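PDB 2FRE: NAD(P)H-flavin oxidoreductase, which binds flavin mononucleotide and, as a member of the nitroreductase family, probably uses NAD(P)H to reduce flavin or other acceptor substrates. Local coordinates for residues Met1-Ser9 against Asp14-Ser22; Tyr130-Lys140 against Lys154-Leu164. All coordinates share one frame; numbering follows the deposited sequence.

Contact 1 of 2, residues Met1-Ser9 against Asp14-Ser22; sequences MTNSNNRQS and DPLFLDRWS. With FMN (flavin mononucleotide), chain C.
Ser4 and Asn5, at the bend of a beta hairpin, lie against Leu18 and Asp19 at the end of helix 16-19, with the CA atoms of Asn5 and Asp19 5.3 Å apart. A type I' turn from Ser4 to Arg7 joins strands 3-4 and 7-8. Leu18 supplies the apolar part: its CD1 meets CB and CG2 of Thr2 and lies 4.2 Å from Ser9 CB. Ser4 OG, anti to the backbone N (chi1 -155°), donates to the syn side of Asp19 OD1 at 2.7 Å. Two donors grip Leu18 O: Asn5 ND2, 3.0 Å away, in the carbonyl plane on a lone pair, and Arg7 NH1 from above that plane. The helix end leads into the phosphate site of this nitroreductase-family flavin pocket, to which Arg7, Arg20 and Ser22 contribute. The extended Arg7 chain also carries NH1 to Arg20 O (2.9 Å), and NH2 to FMN O1P (2.8 Å). Arg20, bent at chi2 and chi3, spans the phosphate, NH2 on O1P and NH1 on O2P, the latter bond nearly straight at 171°. Arg20 NH2 also reaches Trp45 O of the second subunit. Asn5 crosses the Trp21 indole at about a right angle, OD1 over one face, the planes 59° apart.

Contact 2 of 2, residues Tyr130-Lys140 against Lys154-Leu164; sequences YHAHGMGGIFK and KVEAGVAIGTL. With FMN (flavin mononucleotide), chain C.
The selenomethionine side chain of Met135 lies over the backbone of the neighbouring strand: its bent end brings CE to 3.6 Å from Val159 N and 4.1 Å from Ala160 CB. Gly158, opposite Met135, has no side chain to obstruct this path. Strands 131-135 and 154-162 run antiparallel, and the pairs His131-Gly162, His133-Ala160 and Met135-Gly158 each exchange two backbone hydrogen bonds. On the sheet face carrying Ala132, Val159 and Ile161, Ala132 CB touches Val159 CG1, and helix 110-127 packs against the valine and isoleucine. Ile138 CD1 fills the corner between Val155 CG1 and Gly158 N. The pairing is part of the central antiparallel sheet of the nitroreductase fold, with strand 131-135 and the loop after it lining the isoalloxazine site. Gly136 N donates to FMN N5 at 2.8 Å and Gly137 N to FMN O4 at 3.0 Å, so backbone amides address the flavin's redox-active edge. With CG anti to the backbone N (chi1 -166°), the His133 ring is placed for ND1 to bond Gly134 O within the ring plane. At the far end, the Tyr130 ring turns its edge to Gly162 O and Thr163 OG1, its hydroxyl reaching His35, while one water joins His131 ND1 to Leu164 N. At the other, Lys140 stretches past Val155, and NZ meets Val155 O at 3.0 Å, almost in line with C=O. Lys154 NZ bonds the same oxygen from above; these two donors, not bonded to each other, may have their repulsion eased by Glu156, whose OE1 forms a salt bridge with Lys154 and OE2 bonds Ser93 OG.

How the contacts relate
From the N terminus, contact 1 closes first, across a four-residue loop that folds the hairpin back onto helix 16-19. The chain then runs through helix 33-44 and strands 55-61 and 87-98 to helix 110-127, which leads into contact 2, its two strands joined through helix 140-146. The two closures therefore follow in series, neither nested nor crossed. Their centres lie 21 Å apart, yet their edges touch: Trp21 NE1 is 3.6 Å from His131 NE2, and Ser22 O packs on His133. FMN spans both, with contact 1 at its phosphate and contact 2 beside the flavin ring, thus tying the N-terminal arm to the central sheet. Each contact also packs against the second subunit.

Contact 1 of 2, residues Met1-Ser9 against Asp14-Ser22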
# COMPACT_ATOMS: atom_id res chain seq x y z
N MSE A 1 -4.92 -8.58 23.00
CA MSE A 1 -4.42 -8.61 21.58
C MSE A 1 -5.09 -9.68 20.73
O MSE A 1 -5.95 -10.40 21.21
CB MSE A 1 -2.91 -8.79 21.54
CG MSE A 1 -2.43 -10.24 21.58
SE MSE A 1 -3.41 -11.31 22.86
CE MSE A 1 -2.21 -11.28 24.52
N THR A 2 -4.68 -9.78 19.48
CA THR A 2 -5.28 -10.73 18.56
C THR A 2 -4.34 -11.94 18.36
O THR A 2 -3.13 -11.76 18.24
CB THR A 2 -5.58 -10.01 17.24
OG1 THR A 2 -6.16 -8.73 17.53
CG2 THR A 2 -6.52 -10.80 16.37
N ASN A 3 -4.90 -13.16 18.36
CA ASN A 3 -4.18 -14.37 17.94
C ASN A 3 -4.85 -14.93 16.69
O ASN A 3 -6.01 -15.34 16.74
CB ASN A 3 -4.19 -15.44 19.04
CG ASN A 3 -3.46 -15.00 20.28
OD1 ASN A 3 -2.23 -14.91 20.30
ND2 ASN A 3 -4.21 -14.75 21.34
N SER A 4 -4.12 -14.95 15.58
CA SER A 4 -4.66 -15.45 14.32
C SER A 4 -3.53 -15.77 13.34
O SER A 4 -2.54 -15.06 13.29
CB SER A 4 -5.62 -14.42 13.71
OG SER A 4 -6.55 -15.06 12.85
N ASN A 5 -3.69 -16.86 12.58
CA ASN A 5 -2.72 -17.24 11.55
C ASN A 5 -1.28 -17.36 12.05
O ASN A 5 -0.35 -16.86 11.41
CB ASN A 5 -2.79 -16.27 10.37
CG ASN A 5 -2.14 -16.84 9.12
OD1 ASN A 5 -2.11 -18.07 8.92
ND2 ASN A 5 -1.58 -15.97 8.29
N ASN A 6 -1.12 -18.04 13.18
CA ASN A 6 0.18 -18.27 13.84
C ASN A 6 0.89 -16.95 14.12
O ASN A 6 2.11 -16.88 14.16
CB ASN A 6 1.07 -19.20 12.98
CG ASN A 6 2.03 -20.08 13.82
OD1 ASN A 6 2.45 -19.75 14.94
ND2 ASN A 6 2.35 -21.23 13.26
N ARG A 7 0.10 -15.89 14.32
CA ARG A 7 0.64 -14.57 14.61
C ARG A 7 -0.12 -13.93 15.77
O ARG A 7 -1.31 -14.17 15.96
CB ARG A 7 0.53 -13.64 13.40
CG ARG A 7 1.35 -14.03 12.22
CD ARG A 7 0.86 -13.32 10.95
NE ARG A 7 1.89 -13.31 9.91
CZ ARG A 7 1.74 -12.82 8.68
NH1 ARG A 7 0.57 -12.34 8.26
NH2 ARG A 7 2.77 -12.80 7.85
N GLN A 8 0.59 -13.10 16.51
CA GLN A 8 0.02 -12.41 17.63
C GLN A 8 0.36 -10.94 17.48
O GLN A 8 1.51 -10.57 17.28
CB GLN A 8 0.59 -12.93 18.95
CG GLN A 8 -0.08 -12.29 20.14
CD GLN A 8 0.43 -12.79 21.49
OE1 GLN A 8 1.27 -12.15 22.13
NE2 GLN A 8 -0.11 -13.90 21.93
N SER A 9 -0.65 -10.11 17.58
CA SER A 9 -0.43 -8.68 17.44
C SER A 9 -0.37 -8.15 18.85
O SER A 9 -0.90 -8.77 19.78
CB SER A 9 -1.61 -8.06 16.72
OG SER A 9 -2.74 -8.15 17.57
N ASP A 14 -7.69 -5.94 13.39
CA ASP A 14 -8.61 -6.82 12.69
C ASP A 14 -7.82 -8.04 12.29
O ASP A 14 -6.70 -7.91 11.81
CB ASP A 14 -9.20 -6.16 11.45
CG ASP A 14 -10.37 -6.93 10.89
OD1 ASP A 14 -10.17 -8.07 10.42
OD2 ASP A 14 -11.50 -6.40 10.95
N PRO A 15 -8.39 -9.24 12.51
CA PRO A 15 -7.64 -10.45 12.14
C PRO A 15 -7.24 -10.52 10.68
O PRO A 15 -6.30 -11.25 10.33
CB PRO A 15 -8.61 -11.58 12.49
CG PRO A 15 -9.52 -11.02 13.49
CD PRO A 15 -9.68 -9.58 13.14
N LEU A 16 -7.94 -9.80 9.82
CA LEU A 16 -7.58 -9.74 8.41
C LEU A 16 -6.11 -9.36 8.22
O LEU A 16 -5.45 -9.86 7.31
CB LEU A 16 -8.48 -8.78 7.65
CG LEU A 16 -9.97 -9.17 7.52
CD1 LEU A 16 -10.81 -7.96 7.12
CD2 LEU A 16 -10.18 -10.32 6.55
N PHE A 17 -5.58 -8.49 9.07
CA PHE A 17 -4.18 -8.06 8.90
C PHE A 17 -3.15 -9.13 9.26
O PHE A 17 -2.02 -9.11 8.76
CB PHE A 17 -3.95 -6.78 9.70
CG PHE A 17 -4.74 -5.63 9.18
CD1 PHE A 17 -4.39 -5.02 7.99
CD2 PHE A 17 -5.84 -5.16 9.88
CE1 PHE A 17 -5.11 -3.97 7.49
CE2 PHE A 17 -6.58 -4.10 9.37
CZ PHE A 17 -6.20 -3.51 8.19
N LEU A 18 -3.53 -10.07 10.12
CA LEU A 18 -2.70 -11.22 10.44
C LEU A 18 -2.93 -12.41 9.49
O LEU A 18 -2.02 -13.20 9.24
CB LEU A 18 -2.96 -11.67 11.89
CG LEU A 18 -2.80 -10.60 12.96
CD1 LEU A 18 -2.97 -11.22 14.37
CD2 LEU A 18 -1.45 -9.96 12.88
N ASP A 19 -4.17 -12.55 9.01
CA ASP A 19 -4.57 -13.67 8.15
C ASP A 19 -4.03 -13.53 6.74
O ASP A 19 -3.80 -14.55 6.08
CB ASP A 19 -6.10 -13.82 8.12
CG ASP A 19 -6.63 -14.32 9.43
OD1 ASP A 19 -5.87 -14.93 10.20
OD2 ASP A 19 -7.81 -14.10 9.70
N ARG A 20 -3.84 -12.30 6.27
CA ARG A 20 -3.20 -12.11 4.96
C ARG A 20 -1.72 -12.49 5.03
O ARG A 20 -0.99 -11.94 5.84
CB ARG A 20 -3.30 -10.67 4.49
CG ARG A 20 -2.64 -10.39 3.14
CD ARG A 20 -1.93 -9.09 3.11
NE ARG A 20 -0.93 -8.92 4.16
CZ ARG A 20 0.27 -9.48 4.18
NH1 ARG A 20 0.67 -10.30 3.22
NH2 ARG A 20 1.08 -9.23 5.20
N TRP A 21 -1.28 -13.39 4.16
CA TRP A 21 0.14 -13.76 4.12
C TRP A 21 0.53 -14.29 2.76
O TRP A 21 -0.30 -14.40 1.87
CB TRP A 21 0.50 -14.76 5.22
CG TRP A 21 0.02 -16.16 5.07
CD1 TRP A 21 -1.28 -16.58 5.09
CD2 TRP A 21 0.82 -17.34 4.98
NE1 TRP A 21 -1.34 -17.94 4.99
CE2 TRP A 21 -0.06 -18.44 4.92
CE3 TRP A 21 2.20 -17.57 4.94
CZ2 TRP A 21 0.39 -19.74 4.84
CZ3 TRP A 21 2.65 -18.87 4.84
CH2 TRP A 21 1.75 -19.94 4.79
N SER A 22 1.82 -14.58 2.60
CA SER A 22 2.38 -14.84 1.27
C SER A 22 3.04 -16.22 1.24
O SER A 22 4.26 -16.35 1.30
CB SER A 22 3.31 -13.70 0.87
OG SER A 22 2.62 -12.44 0.96
N1 FMN C . 9.00 -13.36 -1.79
C2 FMN C . 9.77 -14.25 -2.54
O2 FMN C . 9.77 -15.45 -2.26
N3 FMN C . 10.54 -13.80 -3.59
C4 FMN C . 10.58 -12.48 -3.95
O4 FMN C . 11.11 -12.15 -5.03
C4A FMN C . 9.80 -11.58 -3.19
N5 FMN C . 9.81 -10.23 -3.50
C5A FMN C . 8.98 -9.37 -2.79
C6 FMN C . 8.96 -8.03 -3.14
C7 FMN C . 8.15 -7.14 -2.46
C7M FMN C . 7.81 -5.89 -3.21
C8 FMN C . 7.35 -7.58 -1.40
C8M FMN C . 6.10 -6.82 -1.03
C9 FMN C . 7.36 -8.93 -1.05
C9A FMN C . 8.20 -9.82 -1.73
N10 FMN C . 8.24 -11.15 -1.37
C10 FMN C . 9.02 -12.03 -2.12
C1' FMN C . 7.48 -11.67 -0.17
C2' FMN C . 7.91 -11.07 1.16
O2' FMN C . 9.09 -11.69 1.67
C3' FMN C . 6.76 -11.16 2.16
O3' FMN C . 5.68 -10.35 1.72
C4' FMN C . 7.22 -10.75 3.56
O4' FMN C . 8.17 -11.68 4.06
C5' FMN C . 6.07 -10.63 4.56
O5' FMN C . 5.39 -11.87 4.70
P FMN C . 3.80 -11.97 4.44
O1P FMN C . 3.14 -11.23 5.59
O2P FMN C . 3.46 -11.29 3.13
O3P FMN C . 3.47 -13.44 4.41

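Contact 2 of 2, residues Tyr130-Lys140 against Lys154-Leu164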
# COMPACT_ATOMS: atom_id res chain seq x y z
N TYR A 130 -8.10 -16.47 -1.73
CA TYR A 130 -6.81 -16.68 -2.40
C TYR A 130 -5.69 -16.10 -1.56
O TYR A 130 -5.93 -15.49 -0.52
CB TYR A 130 -6.81 -16.01 -3.78
CG TYR A 130 -7.91 -16.51 -4.67
CD1 TYR A 130 -7.90 -17.80 -5.14
CD2 TYR A 130 -8.99 -15.69 -5.01
CE1 TYR A 130 -8.91 -18.27 -5.95
CE2 TYR A 130 -10.00 -16.15 -5.81
CZ TYR A 130 -9.97 -17.45 -6.27
OH TYR A 130 -10.97 -17.92 -7.08
N HIS A 131 -4.46 -16.31 -2.01
CA HIS A 131 -3.30 -15.61 -1.47
C HIS A 131 -2.50 -14.99 -2.58
O HIS A 131 -2.26 -15.63 -3.62
CB HIS A 131 -2.42 -16.58 -0.66
CG HIS A 131 -3.11 -17.15 0.55
ND1 HIS A 131 -4.00 -18.19 0.47
CD2 HIS A 131 -3.08 -16.77 1.85
CE1 HIS A 131 -4.47 -18.46 1.67
NE2 HIS A 131 -3.92 -17.62 2.53
N ALA A 132 -2.07 -13.75 -2.35
CA ALA A 132 -1.20 -13.02 -3.29
C ALA A 132 0.22 -13.01 -2.71
O ALA A 132 0.38 -13.03 -1.50
CB ALA A 132 -1.68 -11.62 -3.49
N HIS A 133 1.22 -13.03 -3.57
CA HIS A 133 2.62 -13.09 -3.13
C HIS A 133 3.44 -12.17 -4.01
O HIS A 133 3.54 -12.37 -5.22
CB HIS A 133 3.11 -14.53 -3.21
CG HIS A 133 4.39 -14.80 -2.48
ND1 HIS A 133 5.48 -13.96 -2.52
CD2 HIS A 133 4.76 -15.86 -1.73
CE1 HIS A 133 6.47 -14.50 -1.82
NE2 HIS A 133 6.06 -15.64 -1.32
N GLY A 134 3.98 -11.12 -3.41
CA GLY A 134 4.76 -10.12 -4.13
C GLY A 134 6.13 -10.65 -4.48
O GLY A 134 6.68 -11.49 -3.76
N MSE A 135 6.68 -10.18 -5.60
CA MSE A 135 8.02 -10.61 -6.03
C MSE A 135 8.85 -9.47 -6.63
O MSE A 135 8.42 -8.79 -7.55
CB MSE A 135 7.93 -11.77 -7.04
CG MSE A 135 7.19 -12.98 -6.54
SE MSE A 135 6.97 -14.27 -8.00
CE MSE A 135 5.64 -13.21 -9.03
N GLY A 136 10.05 -9.28 -6.10
CA GLY A 136 11.04 -8.39 -6.72
C GLY A 136 12.11 -9.13 -7.48
O GLY A 136 12.86 -8.52 -8.26
N GLY A 137 12.19 -10.45 -7.29
CA GLY A 137 13.11 -11.31 -8.02
C GLY A 137 12.59 -11.55 -9.43
O GLY A 137 12.09 -12.63 -9.75
N ILE A 138 12.70 -10.52 -10.26
CA ILE A 138 12.10 -10.50 -11.59
C ILE A 138 13.02 -9.73 -12.52
O ILE A 138 13.82 -8.91 -12.07
CB ILE A 138 10.72 -9.79 -11.57
CG1 ILE A 138 10.85 -8.31 -11.19
CG2 ILE A 138 9.76 -10.48 -10.59
CD1 ILE A 138 9.51 -7.63 -11.09
N PHE A 139 12.91 -9.99 -13.83
CA PHE A 139 13.76 -9.32 -14.81
C PHE A 139 13.04 -8.06 -15.32
O PHE A 139 12.30 -8.12 -16.30
CB PHE A 139 14.07 -10.27 -15.98
CG PHE A 139 14.81 -11.53 -15.58
CD1 PHE A 139 16.16 -11.49 -15.28
CD2 PHE A 139 14.17 -12.75 -15.57
CE1 PHE A 139 16.85 -12.64 -14.95
CE2 PHE A 139 14.84 -13.90 -15.22
CZ PHE A 139 16.19 -13.85 -14.92
N LYS A 140 13.26 -6.92 -14.66
CA LYS A 140 12.47 -5.70 -14.95
C LYS A 140 12.65 -5.16 -16.37
O LYS A 140 11.68 -4.74 -17.00
CB LYS A 140 12.79 -4.57 -13.95
CG LYS A 140 12.26 -4.77 -12.54
CD LYS A 140 12.56 -3.52 -11.70
CE LYS A 140 12.01 -3.57 -10.27
NZ LYS A 140 12.02 -2.20 -9.58
N LYS A 154 7.31 2.46 -14.64
CA LYS A 154 8.22 1.68 -13.82
C LYS A 154 7.59 0.34 -13.39
O LYS A 154 6.42 0.29 -13.01
CB LYS A 154 8.60 2.50 -12.58
CG LYS A 154 9.34 1.75 -11.52
CD LYS A 154 9.82 2.65 -10.41
CE LYS A 154 10.15 1.90 -9.14
NZ LYS A 154 10.47 0.47 -9.39
N VAL A 155 8.38 -0.73 -13.46
CA VAL A 155 7.99 -2.03 -12.95
C VAL A 155 8.27 -2.03 -11.44
O VAL A 155 9.41 -1.90 -11.02
CB VAL A 155 8.75 -3.18 -13.65
CG1 VAL A 155 8.28 -4.53 -13.10
CG2 VAL A 155 8.56 -3.12 -15.17
N GLU A 156 7.22 -2.12 -10.65
CA GLU A 156 7.33 -2.12 -9.20
C GLU A 156 7.55 -3.52 -8.67
O GLU A 156 8.47 -3.73 -7.88
CB GLU A 156 6.05 -1.56 -8.57
CG GLU A 156 5.72 -0.11 -8.98
CD GLU A 156 6.72 0.89 -8.45
OE1 GLU A 156 7.52 0.53 -7.57
OE2 GLU A 156 6.69 2.06 -8.89
N ALA A 157 6.70 -4.46 -9.07
CA ALA A 157 6.77 -5.82 -8.53
C ALA A 157 5.97 -6.82 -9.36
O ALA A 157 5.05 -6.45 -10.08
CB ALA A 157 6.28 -5.84 -7.09
N GLY A 158 6.35 -8.10 -9.28
CA GLY A 158 5.51 -9.17 -9.79
C GLY A 158 4.59 -9.65 -8.68
O GLY A 158 4.87 -9.45 -7.51
N VAL A 159 3.49 -10.29 -9.06
CA VAL A 159 2.55 -10.84 -8.09
C VAL A 159 2.03 -12.16 -8.59
O VAL A 159 1.55 -12.26 -9.73
CB VAL A 159 1.35 -9.90 -7.87
CG1 VAL A 159 0.41 -10.49 -6.85
CG2 VAL A 159 1.83 -8.52 -7.41
N ALA A 160 2.15 -13.18 -7.74
CA ALA A 160 1.58 -14.49 -7.96
C ALA A 160 0.35 -14.62 -7.05
O ALA A 160 0.40 -14.28 -5.85
CB ALA A 160 2.59 -15.54 -7.61
N ILE A 161 -0.77 -15.06 -7.64
CA ILE A 161 -2.01 -15.27 -6.91
C ILE A 161 -2.55 -16.66 -7.19
O ILE A 161 -2.53 -17.12 -8.32
CB ILE A 161 -3.10 -14.25 -7.30
CG1 ILE A 161 -2.52 -12.86 -7.56
CG2 ILE A 161 -4.17 -14.20 -6.18
CD1 ILE A 161 -3.53 -11.84 -8.15
N GLY A 162 -3.04 -17.32 -6.14
CA GLY A 162 -3.56 -18.67 -6.29
C GLY A 162 -4.20 -19.19 -5.03
O GLY A 162 -4.41 -18.45 -4.05
N THR A 163 -4.51 -20.47 -5.06
CA THR A 163 -5.14 -21.15 -3.96
C THR A 163 -4.12 -22.02 -3.25
O THR A 163 -3.45 -22.85 -3.87
CB THR A 163 -6.30 -22.01 -4.45
OG1 THR A 163 -7.27 -21.16 -5.08
CG2 THR A 163 -6.94 -22.76 -3.30
N LEU A 164 -4.01 -21.82 -1.94
CA LEU A 164 -3.02 -22.47 -1.10
C LEU A 164 -3.22 -23.97 -1.12
O LEU A 164 -4.35 -24.44 -1.17
CB LEU A 164 -3.11 -21.95 0.34
CG LEU A 164 -2.10 -22.47 1.38
CD1 LEU A 164 -0.68 -22.10 1.03
CD2 LEU A 164 -2.42 -21.94 2.78
N1 FMN C . 9.00 -13.36 -1.79
C2 FMN C . 9.77 -14.25 -2.54
O2 FMN C . 9.77 -15.45 -2.26
N3 FMN C . 10.54 -13.80 -3.59
C4 FMN C . 10.58 -12.48 -3.95
O4 FMN C . 11.11 -12.15 -5.03
C4A FMN C . 9.80 -11.58 -3.19
N5 FMN C . 9.81 -10.23 -3.50
C5A FMN C . 8.98 -9.37 -2.79
C6 FMN C . 8.96 -8.03 -3.14
C7 FMN C . 8.15 -7.14 -2.46
C7M FMN C . 7.81 -5.89 -3.21
C8 FMN C . 7.35 -7.58 -1.40
C8M FMN C . 6.10 -6.82 -1.03
C9 FMN C . 7.36 -8.93 -1.05
C9A FMN C . 8.20 -9.82 -1.73
N10 FMN C . 8.24 -11.15 -1.37
C10 FMN C . 9.02 -12.03 -2.12
C1' FMN C . 7.48 -11.67 -0.17
C2' FMN C . 7.91 -11.07 1.16
O2' FMN C . 9.09 -11.69 1.67
C3' FMN C . 6.76 -11.16 2.16
O3' FMN C . 5.68 -10.35 1.72
C4' FMN C . 7.22 -10.75 3.56
O4' FMN C . 8.17 -11.68 4.06
C5' FMN C . 6.07 -10.63 4.56
O5' FMN C . 5.39 -11.87 4.70
P FMN C . 3.80 -11.97 4.44
O1P FMN C . 3.14 -11.23 5.59
O2P FMN C . 3.46 -11.29 3.13
O3P FMN C . 3.47 -13.44 4.41
O HOH W 1 -5.94 -20.04 -0.68
O HOH W 2 10.71 -2.43 -7.51